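Local coordinates for protein putative Glycosidase (Bacteroides thetaiotaomicron, PDB 3R67) that is of unknown function in detail but is a putative glycosidase, probably with a five-bladed beta-propeller fold, at residues P54-Y59 against V63-R68; A194-K199 against A252-K257; P222-D225 against D229-K232; P304-I307 against F312-S315. All blocks are in the same frame, centred on the assembly; numbering follows the deposited sequence.

In the fold
The chain probably forms a five-bladed beta-propeller, as in its relatives, and the four contacts sample different depths of it. Contact 1 is the most central, about 10 Å from the chain's centre, inside the hairpin of strands 50-59 and 62-70; a 1,2-ethanediol, probably from the crystallisation liquor, sits beside it. Contact 2 joins strands 190-196 and 245-255, both next to strand 180-187. The long excursion between its segments contains contact 3, a surface loop whose nearest atoms are about 7 Å from those of contact 2. Contact 4 follows strand 297-300, its nearest atoms about 11 Å from contact 1. Contacts 1 and 3, on opposite sides of the chain's centre, have centres about 30 Å apart.

Contact 1: P54-Y59 against V63-R68; sequences PAATIY and VVVLYR. With EDO (1,2-ethanediol), chain K.
The beta hairpin of strands 50-59 and 62-70 sets Thr-57 against Val-64 and Ala-55 against Leu-66 as two of its antiparallel hydrogen-bonded pairs. At the first pair, Val-64 N gives a bond of 2.8 Å to Thr-57 O that is almost perfectly straight (178° at the hydrogen), while Thr-57 N reaches Val-64 O at 3.0 Å. At the second pair, Leu-66 N bonds to Ala-55 O at 2.9 Å, and the return bond from Ala-55 N to Leu-66 O has the same length, 2.9 Å. The non-hydrogen-bonded pair Ala-56 and Val-65 lies between.

These strands begin a four-stranded antiparallel sheet, probably one blade of the propeller, and each face packs on different neighbours. Pro-54, Ala-56, Ile-58, Val-63 and Val-65 form an apolar surface that packs on Tyr-338 of strand 334-341 and on Val-329 and His-331 of strand 323-331. Here Val-65 CG1 touches Pro-54 CB at 3.7 Å, and Ile-58 CD1 meets Val-63 CG2 at 3.7 Å, the two side chains crossing at a slant. Beta-branched residues suit such extended backbone, and the small Ala-56 lets the strand pack against Tyr-338. On the other face, Val-64 and Leu-66 pack against Tyr-86.

Thr-57 carries OG1 opposite its backbone N (chi1 -160°), and from there the hydroxyl shares a hydrogen bond of 3.0 Å with O1 of the ethanediol, which is also bonded to Leu-328 O.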
loop_
_atom_site.group_PDB
_atom_site.type_symbol
_atom_site.label_atom_id
_atom_site.label_comp_id
_atom_site.label_asym_id
_atom_site.label_seq_id
_atom_site.Cartn_x
_atom_site.Cartn_y
_atom_site.Cartn_z
ATOM N N PRO A 54 2.315 -2.224 5.256
ATOM C CA PRO A 54 1.567 -1.285 6.084
ATOM C C PRO A 54 1.044 -0.029 5.391
ATOM O O PRO A 54 1.639 0.480 4.436
ATOM C CB PRO A 54 2.633 -0.848 7.083
ATOM C CG PRO A 54 3.918 -0.841 6.246
ATOM C CD PRO A 54 3.737 -1.832 5.136
ATOM N N ALA A 55 -0.019 0.528 5.980
ATOM C CA ALA A 55 -0.506 1.858 5.671
ATOM C C ALA A 55 0.138 2.820 6.653
ATOM O O ALA A 55 0.499 2.394 7.742
ATOM C CB ALA A 55 -2.027 1.919 5.739
ATOM N N ALA A 56 0.263 4.093 6.312
ATOM C CA ALA A 56 0.769 5.107 7.246
ATOM C C ALA A 56 0.051 6.408 7.020
ATOM O O ALA A 56 -0.266 6.744 5.873
ATOM C CB ALA A 56 2.264 5.295 7.097
ATOM N N THR A 57 -0.269 7.114 8.112
ATOM C CA THR A 57 -0.933 8.413 8.050
ATOM C C THR A 57 -0.572 9.204 9.327
ATOM O O THR A 57 0.065 8.654 10.235
ATOM C CB THR A 57 -2.455 8.234 7.852
ATOM O OG1 THR A 57 -3.019 9.446 7.339
ATOM C CG2 THR A 57 -3.174 7.701 9.104
ATOM N N ILE A 58 -0.919 10.500 9.343
ATOM C CA ILE A 58 -0.727 11.397 10.474
ATOM C C ILE A 58 -2.081 11.548 11.174
ATOM O O ILE A 58 -3.074 11.883 10.528
ATOM C CB ILE A 58 -0.096 12.794 10.134
ATOM C CG1 ILE A 58 1.239 12.725 9.329
ATOM C CG2 ILE A 58 0.043 13.675 11.409
ATOM C CD1 ILE A 58 2.453 12.090 10.036
ATOM N N TYR A 59 -2.113 11.267 12.482
ATOM C CA TYR A 59 -3.308 11.406 13.288
ATOM C C TYR A 59 -2.931 12.010 14.609
ATOM O O TYR A 59 -2.122 11.435 15.341
ATOM C CB TYR A 59 -4.063 10.074 13.470
ATOM C CG TYR A 59 -5.295 10.205 14.345
ATOM C CD1 TYR A 59 -6.418 10.905 13.904
ATOM C CD2 TYR A 59 -5.343 9.623 15.607
ATOM C CE1 TYR A 59 -7.535 11.071 14.721
ATOM C CE2 TYR A 59 -6.459 9.773 16.430
ATOM C CZ TYR A 59 -7.556 10.486 15.980
ATOM O OH TYR A 59 -8.662 10.600 16.786
ATOM N N VAL A 63 2.502 9.686 13.979
ATOM C CA VAL A 63 2.574 8.815 12.813
ATOM C C VAL A 63 1.864 7.529 13.203
ATOM O O VAL A 63 2.234 6.926 14.208
ATOM C CB VAL A 63 4.016 8.562 12.287
ATOM C CG1 VAL A 63 3.991 7.633 11.084
ATOM C CG2 VAL A 63 4.738 9.872 11.949
ATOM N N VAL A 64 0.835 7.124 12.452
ATOM C CA VAL A 64 0.113 5.889 12.742
ATOM C C VAL A 64 0.341 4.934 11.593
ATOM O O VAL A 64 0.106 5.294 10.445
ATOM C CB VAL A 64 -1.396 6.108 13.018
ATOM C CG1 VAL A 64 -2.130 4.775 13.180
ATOM C CG2 VAL A 64 -1.607 6.986 14.240
ATOM N N VAL A 65 0.837 3.730 11.906
ATOM C CA VAL A 65 1.104 2.677 10.941
ATOM C C VAL A 65 0.057 1.579 11.174
ATOM O O VAL A 65 -0.091 1.082 12.298
ATOM C CB VAL A 65 2.580 2.164 11.034
ATOM C CG1 VAL A 65 2.766 0.800 10.363
ATOM C CG2 VAL A 65 3.573 3.193 10.483
ATOM N N LEU A 66 -0.702 1.248 10.127
ATOM C CA LEU A 66 -1.700 0.168 10.180
ATOM C C LEU A 66 -1.089 -1.015 9.449
ATOM O O LEU A 66 -1.004 -0.999 8.220
ATOM C CB LEU A 66 -3.083 0.590 9.606
ATOM C CG LEU A 66 -3.765 1.814 10.250
ATOM C CD1 LEU A 66 -5.066 2.126 9.535
ATOM C CD2 LEU A 66 -4.036 1.605 11.752
ATOM N N TYR A 67 -0.531 -1.978 10.204
ATOM C CA TYR A 67 0.229 -3.068 9.602
ATOM C C TYR A 67 -0.600 -4.316 9.393
ATOM O O TYR A 67 -1.406 -4.704 10.230
ATOM C CB TYR A 67 1.468 -3.434 10.447
ATOM C CG TYR A 67 1.205 -3.762 11.906
ATOM C CD1 TYR A 67 1.204 -2.761 12.878
ATOM C CD2 TYR A 67 1.047 -5.082 12.327
ATOM C CE1 TYR A 67 1.001 -3.058 14.219
ATOM C CE2 TYR A 67 0.829 -5.394 13.668
ATOM C CZ TYR A 67 0.823 -4.379 14.614
ATOM O OH TYR A 67 0.624 -4.663 15.943
ATOM N N ARG A 68 -0.354 -4.968 8.258
ATOM C CA ARG A 68 -0.966 -6.236 7.920
ATOM C C ARG A 68 -0.358 -7.339 8.804
ATOM O O ARG A 68 0.849 -7.590 8.753
ATOM C CB ARG A 68 -0.770 -6.529 6.428
ATOM C CG ARG A 68 -1.318 -7.883 6.029
ATOM C CD ARG A 68 -0.999 -8.208 4.603
ATOM N NE ARG A 68 -1.325 -9.602 4.319
ATOM C CZ ARG A 68 -1.182 -10.175 3.132
ATOM N NH1 ARG A 68 -0.732 -9.472 2.095
ATOM N NH2 ARG A 68 -1.475 -11.458 2.972
HETATM C C1 EDO K . -0.871 9.572 4.211
HETATM O O1 EDO K . -1.812 10.494 4.760
HETATM C C2 EDO K . -0.785 9.725 2.696
HETATM O O2 EDO K . 0.381 9.035 2.214
#

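Contact 2: A194-K199 against A252-K257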
loop_
_atom_site.group_PDB
_atom_site.type_symbol
_atom_site.label_atom_id
_atom_site.label_comp_id
_atom_site.label_asym_id
_atom_site.label_seq_id
_atom_site.Cartn_x
_atom_site.Cartn_y
_atom_site.Cartn_z
ATOM N N ALA A 194 -6.168 15.196 -2.885
ATOM C CA ALA A 194 -6.278 16.269 -3.883
ATOM C C ALA A 194 -7.467 16.065 -4.840
ATOM O O ALA A 194 -7.763 14.945 -5.256
ATOM C CB ALA A 194 -4.994 16.354 -4.696
ATOM N N LYS A 195 -8.089 17.169 -5.231
ATOM C CA LYS A 195 -9.186 17.205 -6.179
ATOM C C LYS A 195 -8.680 17.890 -7.436
ATOM O O LYS A 195 -8.176 19.010 -7.356
ATOM C CB LYS A 195 -10.395 17.915 -5.550
ATOM C CG LYS A 195 -11.745 17.487 -6.100
ATOM C CD LYS A 195 -12.849 17.909 -5.145
ATOM C CE LYS A 195 -14.187 17.340 -5.523
ATOM N NZ LYS A 195 -15.220 17.650 -4.500
ATOM N N ILE A 196 -8.699 17.173 -8.567
ATOM C CA ILE A 196 -8.255 17.648 -9.890
ATOM C C ILE A 196 -9.438 17.531 -10.839
ATOM O O ILE A 196 -10.050 16.455 -10.911
ATOM C CB ILE A 196 -6.998 16.856 -10.394
ATOM C CG1 ILE A 196 -5.821 16.959 -9.393
ATOM C CG2 ILE A 196 -6.572 17.288 -11.811
ATOM C CD1 ILE A 196 -4.650 15.980 -9.647
ATOM N N ASP A 197 -9.779 18.638 -11.538
ATOM C CA ASP A 197 -10.883 18.739 -12.508
ATOM C C ASP A 197 -12.224 18.272 -11.851
ATOM O O ASP A 197 -12.995 17.551 -12.488
ATOM C CB ASP A 197 -10.548 17.903 -13.777
ATOM C CG ASP A 197 -11.202 18.323 -15.094
ATOM O OD1 ASP A 197 -12.077 19.230 -15.072
ATOM O OD2 ASP A 197 -10.803 17.780 -16.152
ATOM N N GLY A 198 -12.448 18.667 -10.594
ATOM C CA GLY A 198 -13.651 18.337 -9.830
ATOM C C GLY A 198 -13.811 16.882 -9.420
ATOM O O GLY A 198 -14.891 16.494 -8.964
ATOM N N LYS A 199 -12.754 16.065 -9.568
ATOM C CA LYS A 199 -12.730 14.637 -9.233
ATOM C C LYS A 199 -11.575 14.260 -8.312
ATOM O O LYS A 199 -10.570 14.975 -8.224
ATOM C CB LYS A 199 -12.582 13.795 -10.526
ATOM C CG LYS A 199 -13.687 13.882 -11.556
ATOM C CD LYS A 199 -13.210 13.156 -12.822
ATOM C CE LYS A 199 -14.177 13.180 -13.980
ATOM N NZ LYS A 199 -14.402 14.554 -14.504
ATOM N N ALA A 252 -0.164 8.514 -4.107
ATOM C CA ALA A 252 0.610 9.387 -4.991
ATOM C C ALA A 252 0.683 10.776 -4.375
ATOM O O ALA A 252 -0.219 11.152 -3.613
ATOM C CB ALA A 252 -0.004 9.434 -6.382
ATOM N N ILE A 253 1.773 11.513 -4.652
ATOM C CA ILE A 253 1.969 12.851 -4.088
ATOM C C ILE A 253 2.265 13.848 -5.210
ATOM O O ILE A 253 3.138 13.611 -6.049
ATOM C CB ILE A 253 3.111 12.864 -2.989
ATOM C CG1 ILE A 253 3.344 14.264 -2.347
ATOM C CG2 ILE A 253 4.428 12.234 -3.462
ATOM C CD1 ILE A 253 2.232 14.771 -1.359
HETATM N N MSE A 254 1.520 14.962 -5.224
HETATM C CA MSE A 254 1.738 16.049 -6.181
HETATM C C MSE A 254 2.978 16.832 -5.782
HETATM O O MSE A 254 3.103 17.240 -4.626
HETATM C CB MSE A 254 0.516 16.976 -6.273
HETATM C CG MSE A 254 -0.724 16.305 -6.837
HETATM SE SE MSE A 254 -2.263 17.518 -6.990
HETATM C CE MSE A 254 -1.498 18.794 -8.290
ATOM N N THR A 255 3.908 17.003 -6.727
ATOM C CA THR A 255 5.171 17.718 -6.511
ATOM C C THR A 255 5.223 18.910 -7.466
ATOM O O THR A 255 4.332 19.054 -8.306
ATOM C CB THR A 255 6.383 16.784 -6.688
ATOM O OG1 THR A 255 6.589 16.522 -8.081
ATOM C CG2 THR A 255 6.289 15.491 -5.857
ATOM N N ASP A 256 6.278 19.742 -7.371
ATOM C CA ASP A 256 6.465 20.891 -8.259
ATOM C C ASP A 256 6.682 20.432 -9.735
ATOM O O ASP A 256 6.451 21.229 -10.645
ATOM C CB ASP A 256 7.658 21.767 -7.785
ATOM C CG ASP A 256 9.000 21.052 -7.635
ATOM O OD1 ASP A 256 9.006 19.864 -7.230
ATOM O OD2 ASP A 256 10.053 21.713 -7.816
ATOM N N LYS A 257 7.077 19.155 -9.959
ATOM C CA LYS A 257 7.357 18.610 -11.301
ATOM C C LYS A 257 6.191 17.791 -11.905
ATOM O O LYS A 257 6.243 17.442 -13.082
ATOM C CB LYS A 257 8.592 17.695 -11.259
ATOM C CG LYS A 257 9.877 18.319 -10.720
ATOM C CD LYS A 257 10.440 19.425 -11.554
ATOM C CE LYS A 257 11.761 19.807 -10.937
ATOM N NZ LYS A 257 12.511 20.775 -11.752
#
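Ala-194 and Ile-196, at the end of one hairpin strand of the probable propeller, meet Met-254 near the end of strand 245-255. Strand 180-187 pairs with both of these strands, antiparallel to 190-196 and parallel to 245-255, so the contact spans an intervening strand and is made by side chains alone.

The apolar contact is carried by selenium, Met-254 being selenomethionine. Its SE lies 3.8 Å from Ala-194 CB and 3.9 Å from Ile-196 CD1. Two conformers of Met-254 are deposited, so both selenium contacts hold for one conformer and are to that extent uncertain. Ile-196 and Met-254 reach toward each other tip to tip: Ile-196 has CG1 opposite its carbonyl carbon (chi1 -58°) and continues extended to CD1, whereas the Met-254 chain is straight as far as SE and then bends at chi3 (63°), turning CE away from both partners. The unbranched methionine chain is long enough to reach both partners from strand 245-255, and the small Ala-194 offers its methyl to SE. Val-183 and Ile-259 also pack on Met-254.

Backbone hydrogen bonds fix Ile-196. It opens a type I' turn, with Ile-196 N bonded to Lys-199 O at 2.9 Å and Lys-199 N to Ile-196 O at 3.0 Å. Asp-197 and Gly-198 occupy the two left-handed positions, and glycine is well suited to its positive phi.

Beyond Met-254 the other segment closes in an ST turn: Thr-255 OG1, itself hydrogen-bonded to Gly-258 O, accepts from Lys-257 N at 3.3 Å.

Contact 3: P222-D225 against D229-K232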
loop_
_atom_site.group_PDB
_atom_site.type_symbol
_atom_site.label_atom_id
_atom_site.label_comp_id
_atom_site.label_asym_id
_atom_site.label_seq_id
_atom_site.Cartn_x
_atom_site.Cartn_y
_atom_site.Cartn_z
ATOM N N PRO A 222 -12.991 2.884 -12.918
ATOM C CA PRO A 222 -11.770 2.681 -13.723
ATOM C C PRO A 222 -11.874 3.325 -15.101
ATOM O O PRO A 222 -12.924 3.228 -15.752
ATOM C CB PRO A 222 -11.677 1.151 -13.854
ATOM C CG PRO A 222 -12.503 0.612 -12.727
ATOM C CD PRO A 222 -13.628 1.592 -12.580
HETATM N N MSE A 223 -10.800 3.998 -15.550
HETATM C CA MSE A 223 -10.818 4.646 -16.866
HETATM C C MSE A 223 -10.576 3.611 -17.937
HETATM O O MSE A 223 -9.711 2.748 -17.778
HETATM C CB MSE A 223 -9.799 5.778 -16.948
HETATM C CG MSE A 223 -10.176 6.956 -16.041
HETATM SE SE MSE A 223 -8.947 8.424 -16.147
HETATM C CE MSE A 223 -9.273 8.925 -18.003
ATOM N N LEU A 224 -11.389 3.670 -19.013
ATOM C CA LEU A 224 -11.357 2.696 -20.093
ATOM C C LEU A 224 -10.893 3.313 -21.402
ATOM O O LEU A 224 -11.065 4.514 -21.611
ATOM C CB LEU A 224 -12.756 2.081 -20.292
ATOM C CG LEU A 224 -13.473 1.474 -19.068
ATOM C CD1 LEU A 224 -14.847 0.958 -19.453
ATOM C CD2 LEU A 224 -12.673 0.337 -18.424
ATOM N N ASP A 225 -10.298 2.490 -22.288
ATOM C CA ASP A 225 -9.884 2.919 -23.622
ATOM C C ASP A 225 -11.110 2.843 -24.574
ATOM O O ASP A 225 -12.213 2.498 -24.133
ATOM C CB ASP A 225 -8.685 2.081 -24.142
ATOM C CG ASP A 225 -8.906 0.584 -24.370
ATOM O OD1 ASP A 225 -10.082 0.159 -24.495
ATOM O OD2 ASP A 225 -7.904 -0.147 -24.499
ATOM N N ASP A 229 -11.662 -1.502 -22.568
ATOM C CA ASP A 229 -10.670 -2.190 -21.743
ATOM C C ASP A 229 -9.994 -1.194 -20.826
ATOM O O ASP A 229 -9.990 -0.006 -21.143
ATOM C CB ASP A 229 -9.635 -2.896 -22.642
ATOM C CG ASP A 229 -10.242 -3.896 -23.607
ATOM O OD1 ASP A 229 -11.155 -4.653 -23.187
ATOM O OD2 ASP A 229 -9.789 -3.942 -24.775
ATOM N N PHE A 230 -9.409 -1.649 -19.711
ATOM C CA PHE A 230 -8.724 -0.724 -18.813
ATOM C C PHE A 230 -7.635 0.071 -19.493
ATOM O O PHE A 230 -6.862 -0.477 -20.285
ATOM C CB PHE A 230 -8.067 -1.427 -17.615
ATOM C CG PHE A 230 -8.964 -2.131 -16.640
ATOM C CD1 PHE A 230 -9.967 -1.439 -15.969
ATOM C CD2 PHE A 230 -8.708 -3.445 -16.270
ATOM C CE1 PHE A 230 -10.779 -2.085 -15.043
ATOM C CE2 PHE A 230 -9.488 -4.074 -15.310
ATOM C CZ PHE A 230 -10.522 -3.390 -14.700
ATOM N N LEU A 231 -7.553 1.350 -19.144
ATOM C CA LEU A 231 -6.463 2.211 -19.566
ATOM C C LEU A 231 -5.223 1.812 -18.758
ATOM O O LEU A 231 -5.296 1.756 -17.525
ATOM C CB LEU A 231 -6.856 3.681 -19.366
ATOM C CG LEU A 231 -5.849 4.728 -19.785
ATOM C CD1 LEU A 231 -5.684 4.755 -21.300
ATOM C CD2 LEU A 231 -6.287 6.095 -19.307
ATOM N N LYS A 232 -4.137 1.433 -19.434
ATOM C CA LYS A 232 -2.900 1.003 -18.783
ATOM C C LYS A 232 -1.849 2.119 -18.906
ATOM O O LYS A 232 -1.279 2.316 -19.979
ATOM C CB LYS A 232 -2.415 -0.316 -19.405
ATOM C CG LYS A 232 -3.396 -1.467 -19.262
ATOM C CD LYS A 232 -2.848 -2.729 -19.900
ATOM C CE LYS A 232 -3.756 -3.915 -19.688
ATOM N NZ LYS A 232 -3.160 -5.151 -20.260
#
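Leu-224 and Phe-230 form a single beta bridge, their CA atoms 4.5 Å apart, clasped by two backbone bonds: Leu-231 N to Met-223 O at 2.9 Å, and Asp-225 N to Asp-229 O at 2.8 Å, the latter running nearly along the C=O axis.

A third bond comes from a side chain. Asp-225 holds CG between its backbone N and carbonyl carbon (chi1 64°), which brings OD1 to within 3.0 Å of Asp-229 N; the amide meets it from above the carboxylate plane. This short acceptor suits the start of a tight bend, where it also takes a weak bond from Lys-227 N. The contact thus closes a small hairpin-like loop on the surface, within the long connection from strand 221-222 to strand 245-255. The two carboxylates stay close, Asp-225 OD1 being 4.1 Å from Asp-229 OD2, and their planes are turned 68° apart; the like charges would probably disfavour a closer approach.

Pro-222 lies beside Phe-230, pointing the same way, its CB at the ring's edge, 3.6 Å from CE1. Leu-224 CD2 reaches the same ring obliquely at CD1. Phe-172 stacks on this large flat side chain and Trp-204 meets it edge-to-face.

Contact 4: P304-I307 against F312-S315; sequences PFYI and FEKS
Glu-313 sets CG opposite its own carbonyl carbon (chi1 -66°) and runs on extended (chi2 170°), which places its carboxylate near Tyr-306 and Ile-307. Tyr-306 swings its ring to the side of CB far from its backbone N (chi1 -150°), and this brings the hydroxyl to the same place.

The two segments approach without bonding directly. Tyr-306 OH remains 4.4 Å from Glu-313 OE2, and Ile-307 O is 4.0 Å from Glu-313 OE1. Tyr-339 OH is hydrogen-bonded to both Tyr-306 OH and Glu-313 OE2, so three oxygens are linked in a row, and the rings of Tyr-306 and Tyr-339 meet edge-to-face. Arg-19 NH2 forms a salt bridge with Glu-313 OE1 and a weak hydrogen bond to Ile-307 O, joining the carboxylate to the loop backbone.

OE1 is gripped further by the backbone N atoms of Glu-309 and Ser-310. With the arginine, three nitrogens hold this one oxygen, while OE2 has the tyrosine, so the buried carboxylate has partners at both of its oxygens and little scope to rotate. A glutamate suits this place because its chain is long enough to return from the helix to the amides before it, and its two oxygens can serve two separate groups. Val-323 of strand 323-331 and Cys-341 of strand 334-341 pack against its side chain.

Ser-310 directly precedes helix 311-314 and Glu-313 is the third residue of that helix, so the bond from Ser-310 N to Glu-313 OE1 is the glutamate half of a capping box.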
loop_
_atom_site.group_PDB
_atom_site.type_symbol
_atom_site.label_atom_id
_atom_site.label_comp_id
_atom_site.label_asym_id
_atom_site.label_seq_id
_atom_site.Cartn_x
_atom_site.Cartn_y
_atom_site.Cartn_z
ATOM N N PRO A 304 15.652 0.623 -9.896
ATOM C CA PRO A 304 14.904 0.887 -8.651
ATOM C C PRO A 304 15.636 1.866 -7.722
ATOM O O PRO A 304 16.869 1.878 -7.724
ATOM C CB PRO A 304 14.792 -0.491 -8.007
ATOM C CG PRO A 304 15.906 -1.293 -8.593
ATOM C CD PRO A 304 16.131 -0.775 -9.964
ATOM N N PHE A 305 14.881 2.683 -6.938
ATOM C CA PHE A 305 15.494 3.630 -5.995
ATOM C C PHE A 305 15.694 2.961 -4.635
ATOM O O PHE A 305 16.482 3.434 -3.828
ATOM C CB PHE A 305 14.649 4.913 -5.842
ATOM C CG PHE A 305 13.391 4.784 -5.011
ATOM C CD1 PHE A 305 12.210 4.314 -5.574
ATOM C CD2 PHE A 305 13.374 5.190 -3.683
ATOM C CE1 PHE A 305 11.041 4.219 -4.812
ATOM C CE2 PHE A 305 12.208 5.077 -2.913
ATOM C CZ PHE A 305 11.047 4.597 -3.486
ATOM N N TYR A 306 14.943 1.888 -4.372
ATOM C CA TYR A 306 14.983 1.173 -3.106
ATOM C C TYR A 306 14.972 -0.326 -3.365
ATOM O O TYR A 306 14.184 -0.801 -4.174
ATOM C CB TYR A 306 13.794 1.611 -2.254
ATOM C CG TYR A 306 14.102 1.542 -0.785
ATOM C CD1 TYR A 306 14.887 2.520 -0.170
ATOM C CD2 TYR A 306 13.604 0.507 0.004
ATOM C CE1 TYR A 306 15.206 2.446 1.184
ATOM C CE2 TYR A 306 13.887 0.445 1.369
ATOM C CZ TYR A 306 14.688 1.417 1.954
ATOM O OH TYR A 306 14.961 1.367 3.300
ATOM N N ILE A 307 15.896 -1.062 -2.745
ATOM C CA ILE A 307 16.059 -2.497 -2.983
ATOM C C ILE A 307 16.262 -3.241 -1.657
ATOM O O ILE A 307 16.777 -2.626 -0.707
ATOM C CB ILE A 307 17.262 -2.802 -3.969
ATOM C CG1 ILE A 307 18.649 -2.525 -3.348
ATOM C CG2 ILE A 307 17.118 -2.128 -5.325
ATOM C CD1 ILE A 307 19.879 -3.173 -4.140
ATOM N N PHE A 312 16.360 -9.194 7.060
ATOM C CA PHE A 312 14.901 -9.334 7.140
ATOM C C PHE A 312 14.220 -8.841 5.830
ATOM O O PHE A 312 13.093 -9.260 5.546
ATOM C CB PHE A 312 14.323 -8.602 8.363
ATOM C CG PHE A 312 14.778 -7.175 8.538
ATOM C CD1 PHE A 312 15.952 -6.881 9.225
ATOM C CD2 PHE A 312 14.016 -6.118 8.044
ATOM C CE1 PHE A 312 16.362 -5.556 9.398
ATOM C CE2 PHE A 312 14.450 -4.797 8.188
ATOM C CZ PHE A 312 15.622 -4.528 8.855
ATOM N N GLU A 313 14.912 -8.045 5.010
ATOM C CA GLU A 313 14.359 -7.566 3.738
ATOM C C GLU A 313 14.553 -8.580 2.608
ATOM O O GLU A 313 13.665 -8.738 1.771
ATOM C CB GLU A 313 14.998 -6.230 3.325
ATOM C CG GLU A 313 14.673 -5.068 4.250
ATOM C CD GLU A 313 15.468 -3.805 3.995
ATOM O OE1 GLU A 313 16.349 -3.809 3.105
ATOM O OE2 GLU A 313 15.259 -2.827 4.742
ATOM N N LYS A 314 15.724 -9.231 2.570
ATOM C CA LYS A 314 16.146 -10.175 1.525
ATOM C C LYS A 314 15.487 -11.545 1.670
ATOM O O LYS A 314 15.359 -12.230 0.661
ATOM C CB LYS A 314 17.680 -10.356 1.557
ATOM C CG LYS A 314 18.461 -9.125 1.121
ATOM C CD LYS A 314 19.948 -9.360 1.125
ATOM C CE LYS A 314 20.679 -8.202 0.494
ATOM N NZ LYS A 314 22.150 -8.424 0.456
ATOM N N SER A 315 15.104 -11.965 2.906
ATOM C CA SER A 315 14.514 -13.287 3.117
ATOM C C SER A 315 13.524 -13.297 4.289
ATOM O O SER A 315 13.800 -12.763 5.362
ATOM C CB SER A 315 15.616 -14.315 3.374
ATOM O OG SER A 315 15.120 -15.644 3.456
#